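Local coordinates for phosphatase (Thermotoga maritima, PDB 1NF2), which probably acts as a magnesium-dependent phosphatase of the haloacid dehalogenase (HAD) family, binding a magnesium ion in its active site, at residues F5-D10 with Y256-I261; E159-L164 with V174-P179; R228-N233 with K237-S242. All coordinates share one frame; numbering follows the deposited sequence.

Contact 1. Residues F5-D10 with Y256-I261; sequences FVFDLD and YVLERI. With MG (magnesium ion), chain F.
Phe5 meets Ile261 and Leu258 where the first strand of the HAD core, 4-8, is covered by the end of helix 253-258 and the turn that follows it. The closest touch is at the ring edge: CD1 of Ile261 lies near the plane of the Phe5 ring, 3.6 Å from its CE1. The two side chains approach from opposite directions, and Ile261 gets there with CG1 anti to its backbone N (chi1 157°) and CD1 extended beyond it. Leu258 comes at a slant and divides its two methyls between two rings. Its CD1 sits 4.0 Å from CD1 of Phe5, while CD2 reaches the ring end of Phe7, two residues on, 4.2 Å from its CZ, the two side chains crossing at about a right angle. Phe5, Phe7 and Leu258 are all buried; helix 22-31 completes the packing, with Leu31 against both Phe5 and Leu258 and Ile28 against Phe7. The looser side is the turn itself. Ile261 is only partly exposed, but Glu259 and Arg260 are exposed, and OE2 of Glu259 accepts a hydrogen bond from Asn27. Past the apolar part the chain turns polar at Asp8 and Asp10. Asp8 binds the magnesium ion through OD1 at 2.5 Å and Asp10 through its backbone O; Asp8 OD2 forms a salt bridge with Lys191, Asp10 OD2 one with Arg43. Asp8, Asp10 and Asp214 make up the metal site, at the C-terminal strand ends as in other HAD enzymes. Between the two segments the chemistry is wholly apolar. It fixes the helix end by shape and burial, without directional bonds, some distance along the strand from the metal site.

Contact 2. Residues E159-L164 with V174-P179; sequences ELKEIL and VFKSFP
Helix 154-168 and edge strand 172-178 run nearly antiparallel, their short segments 159-164 and 174-176 at an angle of 164° with axes 8.5 Å apart, so that Lys161 lies level with Phe175. The helix leads directly to the strand, the two packing as consecutive elements on the smaller of the two sheets, in what is probably the substrate-binding domain. Lys161 carries the contact by laying its chain across the strand. Its CG is anti to the backbone N (chi1 -164°), and the bend at chi2 turns the rest of the chain toward the strand backbone. CE then rests 3.7 Å from the carbonyl O of Val174. NZ of Lys161 remains 4.2 Å from that O of Val174, too far to count as a bond. Nearer the root of the side chain, CG of Lys161 touches CG of Lys176 at 4.0 Å. These two lysines cross at a slant and meet through their methylene groups. Lys176 is folded at every torsion beyond the first, and its amine reaches back to the same helix, where it forms a salt bridge with Asp158. Deeper in, Val174 points at the helix and brings CG1 within 4.3 Å of the carbonyl O of Leu164; Ile184 of the neighbouring strand and Ser165 also touch Val174, while Tyr94 of helix 85-95 packs on Leu164. Phe175 points the other way, onto Glu183 and Val185. Beyond it the strand turns a corner at Ser177, and Ser177 and Phe178 both face Tyr181 in a classic beta bulge. The chemistry is therefore that of the aliphatic stem of Lys161 laid over strand backbone and against the stem of Lys176: the hydrocarbon does the packing, and the Asp158 salt bridge probably offsets the charge of Lys176.

Contact 3. Residues R228-N233 with K237-S242; sequences RVAMEN and KVKEAS
Lys239 and Arg228 reach across in opposite senses, each with CG anti to its own carbonyl carbon (chi1 -61° and -56°) and each chain bent at chi3, so that each polar end arrives at a backbone carbonyl of the other segment. They tie together a beta-alpha-beta unit of the HAD core, in which strand 227-230 leads through helix 236-241 to strand 244-245; the segments of strand and helix cross at -147° with axes 7.5 Å apart. Between these polar ends the packing centres on Ala230. Its CB faces the helix and lies 3.7 Å from CG1 of Val238 and 3.5 Å from CB of Ser242; the small methyl lets the strand and helix backbones come close. Phe222 of helix 216-222 touches both Val238 and Arg228. Nearer the surface, NZ of Lys239 donates to the carbonyl O of Glu232 at 2.8 Å, tilted from the carbonyl plane, while CG of Lys239 lies 4.1 Å from CB of Ala230. With an alanine here, the Glu232 carbonyl would probably lose this donor and the Ala230 methyl its aliphatic cover on that side. The loop so held lies beside the metal site: Met231 has its side chain about 4 Å from that of Asp214, and Asn233 bonds to the backbone of Gly11 and of Asn249. Past the last turn of the helix, Ser242 OG donates to O of Lys239 at 2.7 Å, and Ser242 N reaches the same oxygen from the same face of its plane. At the far end, NE of Arg228 gives its hydrogen to O of Ala241 at 2.9 Å; the oxygen lies at the guanidinium edge, nearly in its plane, and NE approaches nearly in line with the C=O bond.

From the N terminus, strand 4-8 opens contact 1, which closes only near the C terminus at 256-261 and so encloses almost the whole chain. The other two lie within that span, one after the other without crossing. Contact 2 is a short return inside the smaller sheet's domain, joining helix 154-168 to edge strand 172-178, and its centre is 33 Å from that of contact 1. Contact 3 follows back in the core, where strand 227-230 meets helix 236-241. Contacts 1 and 3 reach the same large sheet and touch, CG1 of Val257 lying 4.1 Å from CG2 of Val229, whereas contact 2 touches neither.

Contact 1. Residues F5-D10 with Y256-I261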
loop_
_atom_site.group_PDB
_atom_site.type_symbol
_atom_site.label_atom_id
_atom_site.label_comp_id
_atom_site.label_asym_id
_atom_site.label_seq_id
_atom_site.Cartn_x
_atom_site.Cartn_y
_atom_site.Cartn_z
ATOM N N PHE A 5 1.396 13.058 -11.056
ATOM C CA PHE A 5 0.485 13.177 -9.928
ATOM C C PHE A 5 0.336 11.864 -9.151
ATOM O O PHE A 5 -0.231 10.897 -9.647
ATOM C CB PHE A 5 -0.864 13.665 -10.473
ATOM C CG PHE A 5 -0.760 14.952 -11.261
ATOM C CD1 PHE A 5 -0.723 16.186 -10.608
ATOM C CD2 PHE A 5 -0.619 14.925 -12.645
ATOM C CE1 PHE A 5 -0.540 17.375 -11.321
ATOM C CE2 PHE A 5 -0.436 16.108 -13.371
ATOM C CZ PHE A 5 -0.393 17.336 -12.707
ATOM N N VAL A 6 0.854 11.843 -7.928
ATOM C CA VAL A 6 0.803 10.640 -7.098
ATOM C C VAL A 6 -0.283 10.734 -6.023
ATOM O O VAL A 6 -0.337 11.696 -5.263
ATOM C CB VAL A 6 2.177 10.392 -6.438
ATOM C CG1 VAL A 6 2.154 9.070 -5.661
ATOM C CG2 VAL A 6 3.264 10.360 -7.521
ATOM N N PHE A 7 -1.136 9.721 -5.953
ATOM C CA PHE A 7 -2.238 9.721 -4.998
ATOM C C PHE A 7 -2.313 8.472 -4.121
ATOM O O PHE A 7 -2.304 7.349 -4.629
ATOM C CB PHE A 7 -3.584 9.802 -5.736
ATOM C CG PHE A 7 -3.696 10.931 -6.716
ATOM C CD1 PHE A 7 -4.028 12.214 -6.290
ATOM C CD2 PHE A 7 -3.513 10.703 -8.079
ATOM C CE1 PHE A 7 -4.182 13.261 -7.210
ATOM C CE2 PHE A 7 -3.664 11.745 -9.009
ATOM C CZ PHE A 7 -4.000 13.024 -8.571
ATOM N N ASP A 8 -2.400 8.656 -2.811
ATOM C CA ASP A 8 -2.581 7.506 -1.932
ATOM C C ASP A 8 -4.081 7.261 -2.125
ATOM O O ASP A 8 -4.804 8.171 -2.553
ATOM C CB ASP A 8 -2.289 7.878 -0.473
ATOM C CG ASP A 8 -2.371 6.680 0.479
ATOM O OD1 ASP A 8 -2.091 6.853 1.687
ATOM O OD2 ASP A 8 -2.713 5.566 0.033
ATOM N N LEU A 9 -4.549 6.050 -1.842
ATOM C CA LEU A 9 -5.969 5.731 -1.991
ATOM C C LEU A 9 -6.729 6.012 -0.698
ATOM O O LEU A 9 -7.387 7.047 -0.577
ATOM C CB LEU A 9 -6.145 4.265 -2.403
ATOM C CG LEU A 9 -6.531 3.986 -3.858
ATOM C CD1 LEU A 9 -5.761 4.888 -4.794
ATOM C CD2 LEU A 9 -6.265 2.531 -4.187
ATOM N N ASP A 10 -6.633 5.097 0.268
ATOM C CA ASP A 10 -7.313 5.259 1.552
ATOM C C ASP A 10 -6.988 6.602 2.200
ATOM O O ASP A 10 -5.850 7.077 2.130
ATOM C CB ASP A 10 -6.929 4.111 2.500
ATOM C CG ASP A 10 -7.530 2.776 2.075
ATOM O OD1 ASP A 10 -8.699 2.505 2.422
ATOM O OD2 ASP A 10 -6.841 2.005 1.379
ATOM N N TYR A 256 -9.983 19.963 -4.901
ATOM C CA TYR A 256 -9.849 21.321 -4.399
ATOM C C TYR A 256 -8.481 21.951 -4.662
ATOM O O TYR A 256 -8.393 23.138 -4.977
ATOM C CB TYR A 256 -10.177 21.346 -2.907
ATOM C CG TYR A 256 -10.411 22.730 -2.348
ATOM C CD1 TYR A 256 -9.359 23.488 -1.840
ATOM C CD2 TYR A 256 -11.692 23.283 -2.326
ATOM C CE1 TYR A 256 -9.573 24.764 -1.319
ATOM C CE2 TYR A 256 -11.921 24.561 -1.808
ATOM C CZ TYR A 256 -10.857 25.294 -1.307
ATOM O OH TYR A 256 -11.070 26.558 -0.802
ATOM N N VAL A 257 -7.418 21.164 -4.542
ATOM C CA VAL A 257 -6.069 21.671 -4.787
ATOM C C VAL A 257 -5.622 21.331 -6.205
ATOM O O VAL A 257 -4.952 22.124 -6.872
ATOM C CB VAL A 257 -5.043 21.069 -3.780
ATOM C CG1 VAL A 257 -3.613 21.281 -4.287
ATOM C CG2 VAL A 257 -5.205 21.726 -2.427
ATOM N N LEU A 258 -6.015 20.150 -6.666
ATOM C CA LEU A 258 -5.653 19.688 -7.992
ATOM C C LEU A 258 -6.045 20.681 -9.082
ATOM O O LEU A 258 -5.296 20.898 -10.033
ATOM C CB LEU A 258 -6.307 18.333 -8.248
ATOM C CG LEU A 258 -5.873 17.541 -9.474
ATOM C CD1 LEU A 258 -4.350 17.386 -9.511
ATOM C CD2 LEU A 258 -6.563 16.182 -9.430
ATOM N N GLU A 259 -7.213 21.294 -8.939
ATOM C CA GLU A 259 -7.679 22.250 -9.935
ATOM C C GLU A 259 -6.887 23.552 -9.968
ATOM O O GLU A 259 -6.957 24.287 -10.951
ATOM C CB GLU A 259 -9.159 22.580 -9.710
ATOM C CG GLU A 259 -10.049 21.364 -9.618
ATOM C CD GLU A 259 -11.512 21.722 -9.517
ATOM O OE1 GLU A 259 -11.839 22.663 -8.763
ATOM O OE2 GLU A 259 -12.333 21.055 -10.183
ATOM N N ARG A 260 -6.136 23.847 -8.909
ATOM C CA ARG A 260 -5.373 25.096 -8.862
ATOM C C ARG A 260 -3.873 24.966 -9.171
ATOM O O ARG A 260 -3.183 25.974 -9.368
ATOM C CB ARG A 260 -5.532 25.764 -7.486
ATOM C CG ARG A 260 -6.981 25.925 -6.984
ATOM C CD ARG A 260 -7.961 26.424 -8.068
ATOM N NE ARG A 260 -7.549 27.664 -8.727
ATOM C CZ ARG A 260 -8.259 28.273 -9.678
ATOM N NH1 ARG A 260 -9.418 27.758 -10.075
ATOM N NH2 ARG A 260 -7.810 29.394 -10.242
ATOM N N ILE A 261 -3.366 23.740 -9.222
ATOM C CA ILE A 261 -1.941 23.526 -9.476
ATOM C C ILE A 261 -1.498 23.778 -10.916
ATOM O O ILE A 261 -2.197 23.406 -11.854
ATOM C CB ILE A 261 -1.514 22.097 -9.027
ATOM C CG1 ILE A 261 -0.258 21.667 -9.776
ATOM C CG2 ILE A 261 -2.637 21.115 -9.252
ATOM C CD1 ILE A 261 0.190 20.286 -9.418
HETATM MG MG MG F . -3.747 6.238 3.453
#

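Contact 2. Residues E159-L164 with V174-P179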
loop_
_atom_site.group_PDB
_atom_site.type_symbol
_atom_site.label_atom_id
_atom_site.label_comp_id
_atom_site.label_asym_id
_atom_site.label_seq_id
_atom_site.Cartn_x
_atom_site.Cartn_y
_atom_site.Cartn_z
ATOM N N GLU A 159 2.007 -10.254 22.675
ATOM C CA GLU A 159 3.074 -11.132 23.128
ATOM C C GLU A 159 3.803 -11.706 21.917
ATOM O O GLU A 159 5.032 -11.728 21.873
ATOM C CB GLU A 159 2.497 -12.259 23.992
ATOM C CG GLU A 159 1.771 -11.754 25.236
ATOM C CD GLU A 159 1.126 -12.865 26.049
ATOM O OE1 GLU A 159 0.491 -12.552 27.077
ATOM O OE2 GLU A 159 1.250 -14.047 25.667
ATOM N N LEU A 160 3.040 -12.164 20.930
ATOM C CA LEU A 160 3.635 -12.717 19.726
ATOM C C LEU A 160 4.514 -11.667 19.060
ATOM O O LEU A 160 5.614 -11.966 18.599
ATOM C CB LEU A 160 2.546 -13.184 18.768
ATOM C CG LEU A 160 1.741 -14.378 19.278
ATOM C CD1 LEU A 160 0.688 -14.763 18.255
ATOM C CD2 LEU A 160 2.683 -15.548 19.540
ATOM N N LYS A 161 4.026 -10.433 19.027
ATOM C CA LYS A 161 4.766 -9.323 18.440
ATOM C C LYS A 161 6.139 -9.245 19.104
ATOM O O LYS A 161 7.171 -9.191 18.438
ATOM C CB LYS A 161 3.998 -8.023 18.678
ATOM C CG LYS A 161 4.427 -6.851 17.822
ATOM C CD LYS A 161 5.660 -6.156 18.346
ATOM C CE LYS A 161 5.995 -4.957 17.469
ATOM N NZ LYS A 161 7.095 -4.126 18.030
ATOM N N GLU A 162 6.127 -9.253 20.431
ATOM C CA GLU A 162 7.339 -9.171 21.239
ATOM C C GLU A 162 8.409 -10.203 20.872
ATOM O O GLU A 162 9.552 -9.849 20.588
ATOM C CB GLU A 162 6.971 -9.323 22.716
ATOM C CG GLU A 162 8.118 -9.088 23.681
ATOM C CD GLU A 162 7.752 -9.427 25.118
ATOM O OE1 GLU A 162 7.568 -10.630 25.425
ATOM O OE2 GLU A 162 7.647 -8.485 25.935
ATOM N N ILE A 163 8.042 -11.478 20.871
ATOM C CA ILE A 163 9.012 -12.519 20.562
ATOM C C ILE A 163 9.446 -12.582 19.094
ATOM O O ILE A 163 10.595 -12.913 18.802
ATOM C CB ILE A 163 8.500 -13.919 21.000
ATOM C CG1 ILE A 163 7.993 -14.697 19.791
ATOM C CG2 ILE A 163 7.387 -13.769 22.025
ATOM C CD1 ILE A 163 7.946 -16.183 20.012
ATOM N N LEU A 164 8.538 -12.276 18.169
ATOM C CA LEU A 164 8.893 -12.320 16.757
ATOM C C LEU A 164 9.786 -11.148 16.377
ATOM O O LEU A 164 10.650 -11.275 15.508
ATOM C CB LEU A 164 7.632 -12.358 15.882
ATOM C CG LEU A 164 6.930 -13.720 15.919
ATOM C CD1 LEU A 164 5.612 -13.668 15.176
ATOM C CD2 LEU A 164 7.851 -14.771 15.312
ATOM N N VAL A 174 8.426 -6.232 11.686
ATOM C CA VAL A 174 7.265 -6.787 12.373
ATOM C C VAL A 174 6.510 -5.691 13.126
ATOM O O VAL A 174 7.087 -4.989 13.948
ATOM C CB VAL A 174 7.689 -7.891 13.371
ATOM C CG1 VAL A 174 8.408 -9.010 12.637
ATOM C CG2 VAL A 174 8.597 -7.312 14.423
ATOM N N PHE A 175 5.219 -5.540 12.838
ATOM C CA PHE A 175 4.431 -4.508 13.509
ATOM C C PHE A 175 2.936 -4.797 13.522
ATOM O O PHE A 175 2.423 -5.554 12.696
ATOM C CB PHE A 175 4.670 -3.133 12.859
ATOM C CG PHE A 175 4.103 -3.008 11.466
ATOM C CD1 PHE A 175 4.725 -3.629 10.386
ATOM C CD2 PHE A 175 2.927 -2.299 11.241
ATOM C CE1 PHE A 175 4.181 -3.550 9.095
ATOM C CE2 PHE A 175 2.373 -2.213 9.958
ATOM C CZ PHE A 175 3.003 -2.841 8.882
ATOM N N LYS A 176 2.249 -4.191 14.482
ATOM C CA LYS A 176 0.809 -4.346 14.614
ATOM C C LYS A 176 0.178 -3.337 13.665
ATOM O O LYS A 176 0.544 -2.159 13.678
ATOM C CB LYS A 176 0.372 -4.039 16.048
ATOM C CG LYS A 176 0.911 -4.993 17.101
ATOM C CD LYS A 176 0.112 -6.282 17.154
ATOM C CE LYS A 176 -1.336 -6.022 17.560
ATOM N NZ LYS A 176 -1.445 -5.303 18.860
ATOM N N SER A 177 -0.748 -3.791 12.828
ATOM C CA SER A 177 -1.415 -2.880 11.904
ATOM C C SER A 177 -2.654 -2.384 12.633
ATOM O O SER A 177 -3.110 -1.257 12.429
ATOM C CB SER A 177 -1.811 -3.601 10.614
ATOM O OG SER A 177 -2.743 -4.635 10.867
ATOM N N PHE A 178 -3.176 -3.250 13.498
ATOM C CA PHE A 178 -4.347 -2.969 14.315
ATOM C C PHE A 178 -4.330 -3.915 15.512
ATOM O O PHE A 178 -3.585 -4.893 15.526
ATOM C CB PHE A 178 -5.631 -3.149 13.494
ATOM C CG PHE A 178 -5.865 -2.049 12.494
ATOM C CD1 PHE A 178 -5.904 -0.718 12.906
ATOM C CD2 PHE A 178 -6.024 -2.336 11.142
ATOM C CE1 PHE A 178 -6.093 0.313 11.985
ATOM C CE2 PHE A 178 -6.214 -1.312 10.214
ATOM C CZ PHE A 178 -6.249 0.015 10.638
ATOM N N PRO A 179 -5.146 -3.630 16.536
ATOM C CA PRO A 179 -5.224 -4.452 17.748
ATOM C C PRO A 179 -5.194 -5.964 17.540
ATOM O O PRO A 179 -4.625 -6.695 18.347
ATOM C CB PRO A 179 -6.524 -3.983 18.388
ATOM C CG PRO A 179 -6.514 -2.525 18.073
ATOM C CD PRO A 179 -6.093 -2.503 16.613
#

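Contact 3. Residues R228-N233 with K237-S242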
loop_
_atom_site.group_PDB
_atom_site.type_symbol
_atom_site.label_atom_id
_atom_site.label_comp_id
_atom_site.label_asym_id
_atom_site.label_seq_id
_atom_site.Cartn_x
_atom_site.Cartn_y
_atom_site.Cartn_z
ATOM N N ARG A 228 3.985 19.050 -1.992
ATOM C CA ARG A 228 3.384 18.140 -1.007
ATOM C C ARG A 228 2.021 18.580 -0.447
ATOM O O ARG A 228 1.903 19.622 0.196
ATOM C CB ARG A 228 4.373 17.922 0.143
ATOM C CG ARG A 228 5.731 17.407 -0.337
ATOM C CD ARG A 228 6.715 17.245 0.803
ATOM N NE ARG A 228 7.159 18.525 1.339
ATOM C CZ ARG A 228 8.037 19.319 0.739
ATOM N NH1 ARG A 228 8.572 18.959 -0.422
ATOM N NH2 ARG A 228 8.376 20.477 1.299
ATOM N N VAL A 229 1.004 17.756 -0.673
ATOM C CA VAL A 229 -0.351 18.060 -0.224
ATOM C C VAL A 229 -0.848 17.064 0.817
ATOM O O VAL A 229 -0.907 15.865 0.557
ATOM C CB VAL A 229 -1.356 18.036 -1.414
ATOM C CG1 VAL A 229 -2.721 18.551 -0.947
ATOM C CG2 VAL A 229 -0.832 18.880 -2.573
ATOM N N ALA A 230 -1.201 17.574 1.992
ATOM C CA ALA A 230 -1.722 16.748 3.077
ATOM C C ALA A 230 -3.235 16.880 3.102
ATOM O O ALA A 230 -3.768 17.968 2.893
ATOM C CB ALA A 230 -1.154 17.209 4.409
ATOM N N MET A 231 -3.927 15.775 3.348
ATOM C CA MET A 231 -5.374 15.803 3.423
ATOM C C MET A 231 -5.696 16.467 4.759
ATOM O O MET A 231 -4.878 16.436 5.680
ATOM C CB MET A 231 -5.937 14.372 3.371
ATOM C CG MET A 231 -5.656 13.643 2.058
ATOM S SD MET A 231 -5.983 14.685 0.583
ATOM C CE MET A 231 -6.420 13.755 -0.397
ATOM N N GLU A 232 -6.864 17.094 4.873
ATOM C CA GLU A 232 -7.223 17.726 6.143
ATOM C C GLU A 232 -7.324 16.679 7.266
ATOM O O GLU A 232 -7.129 16.989 8.436
ATOM C CB GLU A 232 -8.552 18.478 6.030
ATOM C CG GLU A 232 -8.956 19.122 7.355
ATOM C CD GLU A 232 -10.230 19.958 7.286
ATOM O OE1 GLU A 232 -10.735 20.332 8.371
ATOM O OE2 GLU A 232 -10.718 20.251 6.168
ATOM N N ASN A 233 -7.632 15.442 6.905
ATOM C CA ASN A 233 -7.747 14.375 7.889
ATOM C C ASN A 233 -6.388 13.732 8.212
ATOM O O ASN A 233 -6.322 12.790 8.995
ATOM C CB ASN A 233 -8.719 13.306 7.370
ATOM C CG ASN A 233 -8.524 13.023 5.899
ATOM O OD1 ASN A 233 -8.799 13.880 5.053
ATOM N ND2 ASN A 233 -8.029 11.829 5.579
ATOM N N LYS A 237 1.729 15.171 11.996
ATOM C CA LYS A 237 3.061 15.078 11.421
ATOM C C LYS A 237 3.070 15.272 9.899
ATOM O O LYS A 237 3.959 15.921 9.363
ATOM C CB LYS A 237 3.682 13.723 11.781
ATOM C CG LYS A 237 5.188 13.660 11.600
ATOM C CD LYS A 237 5.739 12.275 11.907
ATOM C CE LYS A 237 7.251 12.245 11.718
ATOM N NZ LYS A 237 7.812 10.865 11.790
ATOM N N VAL A 238 2.088 14.702 9.208
ATOM C CA VAL A 238 2.010 14.821 7.755
ATOM C C VAL A 238 1.701 16.242 7.301
ATOM O O VAL A 238 2.284 16.731 6.331
ATOM C CB VAL A 238 0.951 13.851 7.172
ATOM C CG1 VAL A 238 0.576 14.253 5.733
ATOM C CG2 VAL A 238 1.513 12.437 7.173
ATOM N N LYS A 239 0.794 16.907 8.006
ATOM C CA LYS A 239 0.435 18.268 7.647
ATOM C C LYS A 239 1.619 19.211 7.793
ATOM O O LYS A 239 1.828 20.098 6.959
ATOM C CB LYS A 239 -0.729 18.748 8.511
ATOM C CG LYS A 239 -1.974 17.909 8.323
ATOM C CD LYS A 239 -3.236 18.664 8.687
ATOM C CE LYS A 239 -3.880 18.092 9.923
ATOM N NZ LYS A 239 -5.323 18.445 9.972
ATOM N N GLU A 240 2.403 19.003 8.846
ATOM C CA GLU A 240 3.561 19.847 9.113
ATOM C C GLU A 240 4.685 19.649 8.101
ATOM O O GLU A 240 5.571 20.486 7.986
ATOM C CB GLU A 240 4.079 19.587 10.531
ATOM C CG GLU A 240 3.040 19.863 11.600
ATOM C CD GLU A 240 3.545 19.583 12.999
ATOM O OE1 GLU A 240 4.058 18.467 13.237
ATOM O OE2 GLU A 240 3.419 20.473 13.863
ATOM N N ALA A 241 4.644 18.547 7.365
ATOM C CA ALA A 241 5.670 18.272 6.363
ATOM C C ALA A 241 5.171 18.619 4.969
ATOM O O ALA A 241 5.936 18.603 4.009
ATOM C CB ALA A 241 6.067 16.801 6.409
ATOM N N SER A 242 3.884 18.927 4.859
ATOM C CA SER A 242 3.294 19.249 3.563
ATOM C C SER A 242 3.507 20.713 3.209
ATOM O O SER A 242 4.002 21.496 4.015
ATOM C CB SER A 242 1.787 18.981 3.588
ATOM O OG SER A 242 1.130 20.009 4.323
#